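Local coordinates for protein octenoyl-CoA reductase/carboxylase (Streptomyces sp., PDB 4A10) that probably reduces and carboxylates 2-octenoyl-CoA with NADPH as hydride donor, working as a homotetramer, at residues Lys44-Ser49 with Ser81-Pro86; Ser118-Arg123 with Gly134-Val139; Asp154-Thr159 with Gly359-Asn364; Val249-Ser254 with Ile270-Leu275. All coordinates share one frame; numbering follows the deposited sequence.

Interaction 1 (Lys44-Ser49 with Ser81-Pro86)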
loop_
_atom_site.group_PDB
_atom_site.type_symbol
_atom_site.label_atom_id
_atom_site.label_comp_id
_atom_site.label_asym_id
_atom_site.label_seq_id
_atom_site.Cartn_x
_atom_site.Cartn_y
_atom_site.Cartn_z
ATOM N N LYS B 44 36.027 -13.467 22.196
ATOM C CA LYS B 44 35.067 -13.862 23.209
ATOM C C LYS B 44 34.509 -15.240 22.888
ATOM O O LYS B 44 33.421 -15.371 22.301
ATOM C CB LYS B 44 33.946 -12.820 23.276
ATOM C CG LYS B 44 34.440 -11.421 23.609
ATOM C CD LYS B 44 33.546 -10.339 23.018
ATOM C CE LYS B 44 33.765 -8.994 23.698
ATOM N NZ LYS B 44 35.194 -8.595 23.738
ATOM N N ASP B 45 35.266 -16.267 23.270
ATOM C CA ASP B 45 34.905 -17.656 22.983
ATOM C C ASP B 45 33.622 -18.006 23.738
ATOM O O ASP B 45 33.582 -18.024 24.967
ATOM C CB ASP B 45 36.066 -18.601 23.328
ATOM C CG ASP B 45 35.816 -20.070 22.932
ATOM O OD1 ASP B 45 34.670 -20.479 22.614
ATOM O OD2 ASP B 45 36.806 -20.839 22.966
ATOM N N VAL B 46 32.583 -18.277 22.960
ATOM C CA VAL B 46 31.238 -18.538 23.444
ATOM C C VAL B 46 31.137 -19.743 24.402
ATOM O O VAL B 46 30.286 -19.776 25.304
ATOM C CB VAL B 46 30.305 -18.639 22.215
ATOM C CG1 VAL B 46 29.529 -19.935 22.174
ATOM C CG2 VAL B 46 29.431 -17.419 22.118
ATOM N N ARG B 47 32.047 -20.697 24.225
ATOM C CA ARG B 47 32.157 -21.879 25.089
ATOM C C ARG B 47 32.658 -21.557 26.510
ATOM O O ARG B 47 32.510 -22.372 27.421
ATOM C CB ARG B 47 33.063 -22.934 24.432
ATOM C CG ARG B 47 32.593 -23.378 23.041
ATOM C CD ARG B 47 33.682 -24.072 22.222
ATOM N NE ARG B 47 34.837 -23.200 21.976
ATOM C CZ ARG B 47 35.892 -23.528 21.235
ATOM N NH1 ARG B 47 35.955 -24.711 20.629
ATOM N NH2 ARG B 47 36.888 -22.661 21.090
ATOM N N LYS B 48 33.235 -20.374 26.708
ATOM C CA LYS B 48 33.704 -19.992 28.044
ATOM C C LYS B 48 32.581 -19.559 28.973
ATOM O O LYS B 48 32.653 -19.810 30.182
ATOM C CB LYS B 48 34.760 -18.886 27.979
ATOM C CG LYS B 48 35.982 -19.254 27.150
ATOM C CD LYS B 48 37.178 -18.359 27.486
ATOM C CE LYS B 48 38.421 -18.854 26.781
ATOM N NZ LYS B 48 38.494 -20.343 26.841
ATOM N N SER B 49 31.572 -18.889 28.404
ATOM C CA SER B 49 30.464 -18.315 29.155
ATOM C C SER B 49 29.249 -19.242 29.295
ATOM O O SER B 49 28.495 -19.150 30.277
ATOM C CB SER B 49 30.038 -16.968 28.536
ATOM O OG SER B 49 29.647 -17.088 27.170
ATOM N N SER B 81 24.282 -13.104 22.854
ATOM C CA SER B 81 24.035 -13.290 24.290
ATOM C C SER B 81 25.272 -13.842 24.988
ATOM O O SER B 81 25.720 -13.307 26.002
ATOM C CB SER B 81 22.914 -14.296 24.532
ATOM O OG SER B 81 21.738 -13.912 23.896
ATOM N N ALA B 82 25.794 -14.940 24.459
ATOM C CA ALA B 82 26.910 -15.644 25.087
ATOM C C ALA B 82 28.200 -14.811 25.054
ATOM O O ALA B 82 29.092 -14.997 25.874
ATOM C CB ALA B 82 27.105 -16.989 24.432
ATOM N N MET B 83 28.269 -13.881 24.105
ATOM C CA MET B 83 29.344 -12.904 24.052
ATOM C C MET B 83 29.112 -11.730 25.020
ATOM O O MET B 83 30.031 -10.968 25.288
ATOM C CB MET B 83 29.527 -12.379 22.625
ATOM C CG MET B 83 30.146 -13.373 21.645
ATOM S SD MET B 83 30.631 -12.608 20.063
ATOM C CE MET B 83 29.050 -12.205 19.349
ATOM N N PHE B 84 27.899 -11.615 25.562
ATOM C CA PHE B 84 27.469 -10.443 26.352
ATOM C C PHE B 84 27.506 -9.156 25.508
ATOM O O PHE B 84 27.782 -8.074 26.016
ATOM C CB PHE B 84 28.307 -10.292 27.633
ATOM C CG PHE B 84 28.234 -11.479 28.552
ATOM C CD1 PHE B 84 27.069 -11.750 29.263
ATOM C CD2 PHE B 84 29.325 -12.335 28.696
ATOM C CE1 PHE B 84 26.997 -12.850 30.107
ATOM C CE2 PHE B 84 29.272 -13.443 29.550
ATOM C CZ PHE B 84 28.114 -13.702 30.251
ATOM N N GLU B 85 27.210 -9.291 24.218
ATOM C CA GLU B 85 27.413 -8.210 23.264
ATOM C C GLU B 85 26.088 -7.857 22.613
ATOM O O GLU B 85 25.244 -8.733 22.443
ATOM C CB GLU B 85 28.421 -8.650 22.194
ATOM C CG GLU B 85 29.556 -7.682 21.924
ATOM C CD GLU B 85 30.465 -7.431 23.137
ATOM O OE1 GLU B 85 30.162 -7.949 24.234
ATOM O OE2 GLU B 85 31.478 -6.702 22.999
ATOM N N PRO B 86 25.875 -6.568 22.287
ATOM C CA PRO B 86 26.707 -5.423 22.656
ATOM C C PRO B 86 26.363 -4.891 24.044
ATOM O O PRO B 86 27.052 -4.013 24.547
ATOM C CB PRO B 86 26.368 -4.387 21.580
ATOM C CG PRO B 86 25.003 -4.718 21.146
ATOM C CD PRO B 86 24.843 -6.200 21.297
#
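Ser49 OG donates to the main-chain oxygen of Ala82, with a short OG to O distance of 2.5 Å. The C=O...OG angle is 129°, and OG lies somewhat tilted from the carbonyl plane. With chi1 at 58° this hydroxyl sits between its own N and C, facing the end of helix 76-83. Ser49 CB lies 3.7 Å from Phe84 CE2. Replacing Ser49 by alanine is likely to leave the Ala82 carbonyl without its donor from 44-49. Val46 CG2 presses on Ala82 CB at 3.3 Å, a tight fit, and also meets Met83 CG. Lys44 and Glu85 are set roughly perpendicular: CE of Lys44 comes to 3.3 Å from Glu85 OE2, whereas Lys44 NZ, 4.2 Å from that oxygen, is too far for a salt bridge and makes a weak hydrogen bond to Phe38 O. Main-chain O of Lys44 and N of Val46 are both satisfied by the side-chain amide of Gln401, on helix 393-401. Asp45 N-caps the short helical turn: its OD1 takes Arg47 N from above the carboxylate plane, while Arg47 NE and NH2 grip its two oxygens side-on. Phe84, with positive phi, closes helix 76-83 in a Schellman motif, one turn beyond the NADP-binding Trp80.

Interaction 2 (Ser118-Arg123 with Gly134-Val139)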
loop_
_atom_site.group_PDB
_atom_site.type_symbol
_atom_site.label_atom_id
_atom_site.label_comp_id
_atom_site.label_asym_id
_atom_site.label_seq_id
_atom_site.Cartn_x
_atom_site.Cartn_y
_atom_site.Cartn_z
ATOM N N SER B 118 10.919 -26.837 18.505
ATOM C CA SER B 118 9.769 -27.671 18.246
ATOM C C SER B 118 9.610 -28.572 19.444
ATOM O O SER B 118 10.595 -28.913 20.103
ATOM C CB SER B 118 9.942 -28.476 16.952
ATOM O OG SER B 118 11.014 -29.384 17.026
ATOM N N GLY B 119 8.377 -28.953 19.740
ATOM C CA GLY B 119 8.138 -29.765 20.909
ATOM C C GLY B 119 6.694 -30.145 21.115
ATOM O O GLY B 119 5.872 -30.074 20.205
ATOM N N VAL B 120 6.407 -30.531 22.348
ATOM C CA VAL B 120 5.130 -31.079 22.751
ATOM C C VAL B 120 4.617 -30.259 23.934
ATOM O O VAL B 120 5.303 -30.106 24.941
ATOM C CB VAL B 120 5.270 -32.593 23.156
ATOM C CG1 VAL B 120 3.931 -33.200 23.539
ATOM C CG2 VAL B 120 5.890 -33.419 22.046
ATOM N N VAL B 121 3.414 -29.717 23.801
ATOM C CA VAL B 121 2.737 -29.038 24.920
ATOM C C VAL B 121 2.565 -29.986 26.103
ATOM O O VAL B 121 2.054 -31.103 25.941
ATOM C CB VAL B 121 1.346 -28.474 24.482
ATOM C CG1 VAL B 121 0.563 -27.851 25.678
ATOM C CG2 VAL B 121 1.515 -27.433 23.360
ATOM N N VAL B 122 2.974 -29.552 27.292
ATOM C CA VAL B 122 2.694 -30.354 28.500
ATOM C C VAL B 122 1.741 -29.718 29.514
ATOM O O VAL B 122 1.042 -30.444 30.241
ATOM C CB VAL B 122 3.979 -30.928 29.183
ATOM C CG1 VAL B 122 4.703 -31.871 28.230
ATOM C CG2 VAL B 122 4.938 -29.811 29.682
ATOM N N ARG B 123 1.690 -28.385 29.543
ATOM C CA ARG B 123 0.791 -27.630 30.436
ATOM C C ARG B 123 0.374 -26.317 29.802
ATOM O O ARG B 123 1.148 -25.724 29.038
ATOM C CB ARG B 123 1.463 -27.321 31.781
ATOM C CG ARG B 123 1.788 -28.536 32.670
ATOM C CD ARG B 123 0.535 -29.223 33.219
ATOM N NE ARG B 123 0.829 -30.210 34.268
ATOM C CZ ARG B 123 1.311 -31.433 34.048
ATOM N NH1 ARG B 123 1.572 -31.850 32.812
ATOM N NH2 ARG B 123 1.539 -32.251 35.071
ATOM N N GLY B 134 0.124 -32.843 24.793
ATOM C CA GLY B 134 0.296 -33.802 23.709
ATOM C C GLY B 134 0.415 -33.205 22.317
ATOM O O GLY B 134 0.907 -33.879 21.393
ATOM N N ASP B 135 -0.018 -31.948 22.154
ATOM C CA ASP B 135 -0.002 -31.302 20.832
ATOM C C ASP B 135 1.430 -31.038 20.387
ATOM O O ASP B 135 2.265 -30.592 21.172
ATOM C CB ASP B 135 -0.756 -29.963 20.829
ATOM C CG ASP B 135 -2.267 -30.108 20.951
ATOM O OD1 ASP B 135 -2.847 -31.176 20.634
ATOM O OD2 ASP B 135 -2.894 -29.092 21.336
ATOM N N HIS B 136 1.694 -31.311 19.114
ATOM C CA HIS B 136 2.976 -31.015 18.492
ATOM C C HIS B 136 3.003 -29.580 17.980
ATOM O O HIS B 136 2.133 -29.163 17.207
ATOM C CB HIS B 136 3.246 -32.004 17.354
ATOM C CG HIS B 136 3.483 -33.409 17.829
ATOM N ND1 HIS B 136 3.979 -34.402 17.010
ATOM C CD2 HIS B 136 3.308 -33.977 19.049
ATOM C CE1 HIS B 136 4.099 -35.521 17.712
ATOM N NE2 HIS B 136 3.689 -35.289 18.948
ATOM N N VAL B 137 4.008 -28.838 18.434
ATOM C CA VAL B 137 4.110 -27.410 18.168
ATOM C C VAL B 137 5.473 -26.978 17.645
ATOM O O VAL B 137 6.477 -27.678 17.788
ATOM C CB VAL B 137 3.781 -26.545 19.429
ATOM C CG1 VAL B 137 2.338 -26.729 19.858
ATOM C CG2 VAL B 137 4.722 -26.863 20.587
ATOM N N ILE B 138 5.462 -25.796 17.047
ATOM C CA ILE B 138 6.634 -25.038 16.733
ATOM C C ILE B 138 6.477 -23.737 17.521
ATOM O O ILE B 138 5.342 -23.283 17.805
ATOM C CB ILE B 138 6.721 -24.864 15.190
ATOM C CG1 ILE B 138 7.938 -25.574 14.647
ATOM C CG2 ILE B 138 6.491 -23.422 14.681
ATOM C CD1 ILE B 138 7.663 -27.027 14.524
ATOM N N VAL B 139 7.606 -23.176 17.947
ATOM C CA VAL B 139 7.586 -21.943 18.691
ATOM C C VAL B 139 8.403 -20.962 17.917
ATOM O O VAL B 139 9.545 -21.251 17.574
ATOM C CB VAL B 139 8.198 -22.059 20.104
ATOM C CG1 VAL B 139 8.143 -20.700 20.793
ATOM C CG2 VAL B 139 7.474 -23.109 20.946
#
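Val121 and Asp135 depart from a plain ladder: Val121 N donates to Asp135 O (3.0 Å) in the carbonyl plane, and Val121 O accepts from Gly134 N (2.8 Å), so the pairing runs past the strand into the turn. Gly134 has a positive phi of 103°, a conformation in which a CB would jam against the preceding carbonyl oxygen. Further along, Gly119 and Val137 form an antiparallel hydrogen-bonded pair, with Val137 N to Gly119 O nearly straight at 171°. Non-hydrogen-bonded pairs, Ser118 with Ile138 and Val120 with His136, flank it. Val120 and His136 run alongside each other, CG2 of the valine 4.0 Å from His136 CD2; the other valine branch, CG1, anti to N (chi1 -178°), rests on Gly134 CA at 3.7 Å. Ser118 CB meets Ile138 CD1 at 3.6 Å, while Ser118 OG bonds Trp193 O. Val121 and Val137 meet crosswise, CG2 of the first against CG1 of the second at 3.7 Å. This hairpin of strands 117-124 and 136-139 belongs to the GroES-like domain. Its chemistry is backbone pairing with mainly aliphatic packing, plus the His136 ring beside Val120, implying a sheet held by main-chain bonds, its cross-strand side-chain contacts adding packing rather than charge.

Interaction 3 (Asp154-Thr159 with Gly359-Asn364)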
loop_
_atom_site.group_PDB
_atom_site.type_symbol
_atom_site.label_atom_id
_atom_site.label_comp_id
_atom_site.label_asym_id
_atom_site.label_seq_id
_atom_site.Cartn_x
_atom_site.Cartn_y
_atom_site.Cartn_z
ATOM N N ASP B 154 0.003 -4.658 13.913
ATOM C CA ASP B 154 1.227 -5.378 13.529
ATOM C C ASP B 154 1.899 -5.913 14.795
ATOM O O ASP B 154 2.426 -5.160 15.604
ATOM C CB ASP B 154 2.198 -4.469 12.753
ATOM C CG ASP B 154 3.462 -5.218 12.180
ATOM O OD1 ASP B 154 3.904 -6.287 12.646
ATOM O OD2 ASP B 154 4.032 -4.681 11.218
ATOM N N GLY B 155 1.878 -7.227 14.949
ATOM C CA GLY B 155 2.488 -7.874 16.097
ATOM C C GLY B 155 3.896 -7.416 16.431
ATOM O O GLY B 155 4.248 -7.368 17.601
ATOM N N MET B 156 4.689 -7.054 15.419
ATOM C CA MET B 156 6.077 -6.620 15.650
ATOM C C MET B 156 6.274 -5.175 16.140
ATOM O O MET B 156 7.375 -4.816 16.558
ATOM C CB MET B 156 6.946 -6.883 14.415
ATOM C CG MET B 156 7.204 -8.356 14.147
ATOM S SD MET B 156 8.102 -9.220 15.464
ATOM C CE MET B 156 9.642 -8.299 15.533
ATOM N N LEU B 157 5.203 -4.376 16.129
ATOM C CA LEU B 157 5.301 -2.926 16.351
ATOM C C LEU B 157 5.063 -2.471 17.777
ATOM O O LEU B 157 5.416 -1.343 18.126
ATOM C CB LEU B 157 4.346 -2.170 15.409
ATOM C CG LEU B 157 4.920 -1.686 14.086
ATOM C CD1 LEU B 157 5.896 -2.691 13.465
ATOM C CD2 LEU B 157 3.804 -1.294 13.096
ATOM N N GLY B 158 4.445 -3.330 18.589
ATOM C CA GLY B 158 4.182 -3.035 20.001
ATOM C C GLY B 158 5.443 -2.601 20.713
ATOM O O GLY B 158 6.526 -3.030 20.356
ATOM N N THR B 159 5.312 -1.724 21.703
ATOM C CA THR B 159 6.449 -1.361 22.551
ATOM C C THR B 159 6.953 -2.545 23.399
ATOM O O THR B 159 8.152 -2.660 23.648
ATOM C CB THR B 159 6.149 -0.095 23.395
ATOM O OG1 THR B 159 6.366 1.058 22.572
ATOM C CG2 THR B 159 7.058 0.016 24.609
ATOM N N GLY B 359 14.187 -1.418 7.304
ATOM C CA GLY B 359 14.852 -2.059 8.434
ATOM C C GLY B 359 13.862 -3.042 9.017
ATOM O O GLY B 359 12.741 -2.667 9.359
ATOM N N SER B 360 14.259 -4.302 9.107
ATOM C CA SER B 360 13.336 -5.337 9.543
ATOM C C SER B 360 13.986 -6.401 10.417
ATOM O O SER B 360 15.165 -6.709 10.260
ATOM C CB SER B 360 12.694 -6.004 8.329
ATOM O OG SER B 360 11.574 -6.778 8.735
ATOM N N HIS B 361 13.220 -6.958 11.346
ATOM C CA HIS B 361 13.632 -8.196 11.967
ATOM C C HIS B 361 12.399 -8.932 12.432
ATOM O O HIS B 361 11.330 -8.338 12.513
ATOM C CB HIS B 361 14.650 -7.978 13.110
ATOM C CG HIS B 361 14.026 -7.590 14.410
ATOM N ND1 HIS B 361 13.803 -6.281 14.763
ATOM C CD2 HIS B 361 13.579 -8.343 15.440
ATOM C CE1 HIS B 361 13.231 -6.242 15.952
ATOM N NE2 HIS B 361 13.094 -7.480 16.390
ATOM N N GLY B 362 12.559 -10.226 12.708
ATOM C CA GLY B 362 11.470 -11.079 13.155
ATOM C C GLY B 362 10.266 -11.145 12.231
ATOM O O GLY B 362 10.362 -10.924 11.011
ATOM N N ALA B 363 9.119 -11.440 12.836
ATOM C CA ALA B 363 7.878 -11.603 12.107
ATOM C C ALA B 363 6.766 -11.793 13.123
ATOM O O ALA B 363 6.967 -12.416 14.160
ATOM C CB ALA B 363 7.967 -12.815 11.155
ATOM N N ASN B 364 5.601 -11.238 12.834
ATOM C CA ASN B 364 4.472 -11.357 13.742
ATOM C C ASN B 364 3.758 -12.699 13.559
ATOM O O ASN B 364 4.054 -13.437 12.630
ATOM C CB ASN B 364 3.520 -10.154 13.592
ATOM C CG ASN B 364 2.879 -10.066 12.202
ATOM O OD1 ASN B 364 2.532 -11.083 11.596
ATOM N ND2 ASN B 364 2.705 -8.832 11.706
#
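Asp154 and Asn364 cross at about a right angle, with the carboxylate and amide planes 76° apart. Asn364 ND2 therefore reaches Asp154 OD1 (3.0 Å) from above the carboxylate, 61° out of its plane, although the oxygen lies nearly in the plane of the amide. Met156 N comes to the same OD1 from the opposite face, also at 3.0 Å, closing an Asx turn; the oxygen is thus gripped by two N-H groups, one over each face. The other oxygen, OD2, makes a salt bridge with Arg208 of helix 200-210, which probably favours the charged carboxylate. Asn364 has CG between N and C (chi1 63°), and the bare CA of Gly155 lets Asn364 CB come as close as 3.5 Å. Asn364 is also the N-cap of helix 365-376, so the contact ties the loop 154-159 to the crossing into that helix from strand 356-359, outermost of the Rossmann-type sheet within this chain, where Gly359 makes backbone hydrogen bonds to a second subunit. Met156, bent at chi2 and chi3, curls along the backbone of 361-364. Its CG lies 3.5 Å from Asn364 N and its SD 3.6 Å from Ala363 N. The terminal CE stands 3.5 Å from His361 O and 3.6 Å from NE2 of the same histidine, meeting the imidazole obliquely. His361 binds NADP, and Gly362, at positive phi, lets the chain turn beside the methionine methyl. Leu354 of the second subunit packs on Met156, and Lys353 of that subunit on His361.

Interaction 4 (Val249-Ser254 with Ile270-Leu275)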
loop_
_atom_site.group_PDB
_atom_site.type_symbol
_atom_site.label_atom_id
_atom_site.label_comp_id
_atom_site.label_asym_id
_atom_site.label_seq_id
_atom_site.Cartn_x
_atom_site.Cartn_y
_atom_site.Cartn_z
ATOM N N VAL B 249 19.946 -13.737 -7.049
ATOM C CA VAL B 249 21.342 -13.687 -7.393
ATOM C C VAL B 249 22.057 -13.679 -6.054
ATOM O O VAL B 249 21.947 -12.705 -5.281
ATOM C CB VAL B 249 21.679 -12.415 -8.167
ATOM C CG1 VAL B 249 23.126 -12.448 -8.633
ATOM C CG2 VAL B 249 20.713 -12.227 -9.362
ATOM N N ALA B 250 22.775 -14.768 -5.779
ATOM C CA ALA B 250 23.460 -14.963 -4.496
ATOM C C ALA B 250 24.903 -14.474 -4.516
ATOM O O ALA B 250 25.600 -14.579 -5.547
ATOM C CB ALA B 250 23.420 -16.432 -4.107
ATOM N N VAL B 251 25.337 -13.916 -3.389
ATOM C CA VAL B 251 26.749 -13.598 -3.180
ATOM C C VAL B 251 27.291 -14.524 -2.095
ATOM O O VAL B 251 26.733 -14.619 -0.987
ATOM C CB VAL B 251 27.006 -12.108 -2.813
ATOM C CG1 VAL B 251 28.493 -11.836 -2.756
ATOM C CG2 VAL B 251 26.379 -11.183 -3.832
ATOM N N VAL B 252 28.356 -15.235 -2.447
ATOM C CA VAL B 252 29.031 -16.161 -1.538
ATOM C C VAL B 252 30.516 -15.836 -1.543
ATOM O O VAL B 252 31.009 -15.143 -2.443
ATOM C CB VAL B 252 28.857 -17.649 -1.955
ATOM C CG1 VAL B 252 27.388 -18.035 -2.042
ATOM C CG2 VAL B 252 29.555 -17.936 -3.281
ATOM N N SER B 253 31.234 -16.360 -0.552
ATOM C CA SER B 253 32.668 -16.099 -0.449
ATOM C C SER B 253 33.555 -17.336 -0.628
ATOM O O SER B 253 34.781 -17.211 -0.614
ATOM C CB SER B 253 33.004 -15.350 0.854
ATOM O OG SER B 253 32.336 -15.916 1.971
ATOM N N SER B 254 32.954 -18.512 -0.811
ATOM C CA SER B 254 33.748 -19.719 -1.033
ATOM C C SER B 254 33.105 -20.749 -1.967
ATOM O O SER B 254 31.902 -20.707 -2.234
ATOM C CB SER B 254 34.113 -20.379 0.302
ATOM O OG SER B 254 32.984 -21.026 0.870
ATOM N N ILE B 270 27.397 -14.974 -7.567
ATOM C CA ILE B 270 28.544 -14.064 -7.620
ATOM C C ILE B 270 29.478 -14.328 -6.449
ATOM O O ILE B 270 29.046 -14.349 -5.282
ATOM C CB ILE B 270 28.117 -12.577 -7.592
ATOM C CG1 ILE B 270 27.452 -12.185 -8.913
ATOM C CG2 ILE B 270 29.323 -11.652 -7.292
ATOM C CD1 ILE B 270 26.820 -10.800 -8.894
ATOM N N ASN B 271 30.755 -14.536 -6.760
ATOM C CA ASN B 271 31.758 -14.698 -5.724
ATOM C C ASN B 271 32.288 -13.354 -5.236
ATOM O O ASN B 271 32.730 -12.514 -6.030
ATOM C CB ASN B 271 32.897 -15.622 -6.184
ATOM C CG ASN B 271 32.697 -17.065 -5.722
ATOM O OD1 ASN B 271 33.402 -17.553 -4.828
ATOM N ND2 ASN B 271 31.703 -17.741 -6.303
ATOM N N ARG B 272 32.239 -13.164 -3.923
ATOM C CA ARG B 272 32.702 -11.937 -3.278
ATOM C C ARG B 272 34.145 -11.550 -3.663
ATOM O O ARG B 272 34.501 -10.369 -3.628
ATOM C CB ARG B 272 32.569 -12.078 -1.757
ATOM C CG ARG B 272 32.231 -10.799 -1.034
ATOM C CD ARG B 272 32.080 -11.029 0.465
ATOM N NE ARG B 272 32.418 -9.820 1.214
ATOM C CZ ARG B 272 31.980 -9.535 2.438
ATOM N NH1 ARG B 272 31.172 -10.369 3.074
ATOM N NH2 ARG B 272 32.341 -8.403 3.026
ATOM N N ALA B 273 34.958 -12.537 -4.050
ATOM C CA ALA B 273 36.373 -12.307 -4.389
ATOM C C ALA B 273 36.665 -11.286 -5.508
ATOM O O ALA B 273 37.772 -10.769 -5.579
ATOM C CB ALA B 273 37.096 -13.630 -4.658
ATOM N N GLU B 274 35.707 -10.989 -6.382
ATOM C CA GLU B 274 35.860 -9.782 -7.213
ATOM C C GLU B 274 35.569 -8.522 -6.394
ATOM O O GLU B 274 34.461 -7.976 -6.441
ATOM C CB GLU B 274 35.053 -9.812 -8.517
ATOM C CG GLU B 274 34.015 -10.904 -8.612
ATOM C CD GLU B 274 34.604 -12.225 -9.048
ATOM O OE1 GLU B 274 35.761 -12.245 -9.512
ATOM O OE2 GLU B 274 33.906 -13.249 -8.927
ATOM N N LEU B 275 36.579 -8.119 -5.614
ATOM C CA LEU B 275 36.663 -6.831 -4.898
ATOM C C LEU B 275 36.605 -6.892 -3.355
ATOM O O LEU B 275 37.592 -6.582 -2.681
ATOM C CB LEU B 275 35.662 -5.798 -5.442
ATOM C CG LEU B 275 36.097 -4.324 -5.504
ATOM C CD1 LEU B 275 36.779 -3.845 -4.231
ATOM C CD2 LEU B 275 36.953 -4.009 -6.726
HETATM O O HOH W 1 34.659 -15.518 -3.661
#
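Three backbone bonds run between 249-254 and 270-275 in parallel register: Ile270 N to Ala250 O (2.7 Å, 177° at the hydrogen), Val252 N to Ile270 O (3.0 Å) and, just past the strand, Arg272 N to Val252 O (2.8 Å). Apolar contacts lie on one face, where Val251 CG2 is 4.4 Å from Ile270 CB and Val249 CG1 meets Ile270 CD1 at 4.1 Å. On the other face Val252 CG2, between its own N and C (chi1 -57° puts CG1 anti to C), touches Asn271 ND2 at 3.7 Å. The polar contacts run through Asn271: ND2 donates to Glu258 of helix 255-263, and OD1 accepts from a water 2.7 Å away, which in turn accepts from Ala273 N and reaches Ser253 O weakly. A leucine in its place would probably leave Glu258 without this amide donor and the water without its closer acceptor. Arg272 CB rests by Val252 O, and the chain beyond it runs extended from CG to NE; Arg272 and Ser253 both bind NADP. The pair forms a beta-alpha-beta unit with helix 255-263, whose N-cap is Ser254. That helix covers Val252, helix 286-303 covers Ile270, and strand 223-226 flanks strand 247-252 across from strand 269-271.

Interactions 2 and 3 are the more buried contacts, while 1 and 4 are partly buried and lie nearer the surface. Two are sheet pairings of opposite sense: antiparallel in interaction 2, within the GroES-like part, and parallel in interaction 4, at the edge of the nucleotide-binding sheet; their centres stand about 40 Å apart, on opposite sides of the chain's centre. Interactions 1 and 3 instead rely on side-chain groups, a hydroxyl closing on a helix end in one and an amide on a carboxylate in the other. Interaction 4 is nested in the long loop closed by interaction 3. Both carry NADP-binding residues, and of the four only interaction 3 is touched by other subunits.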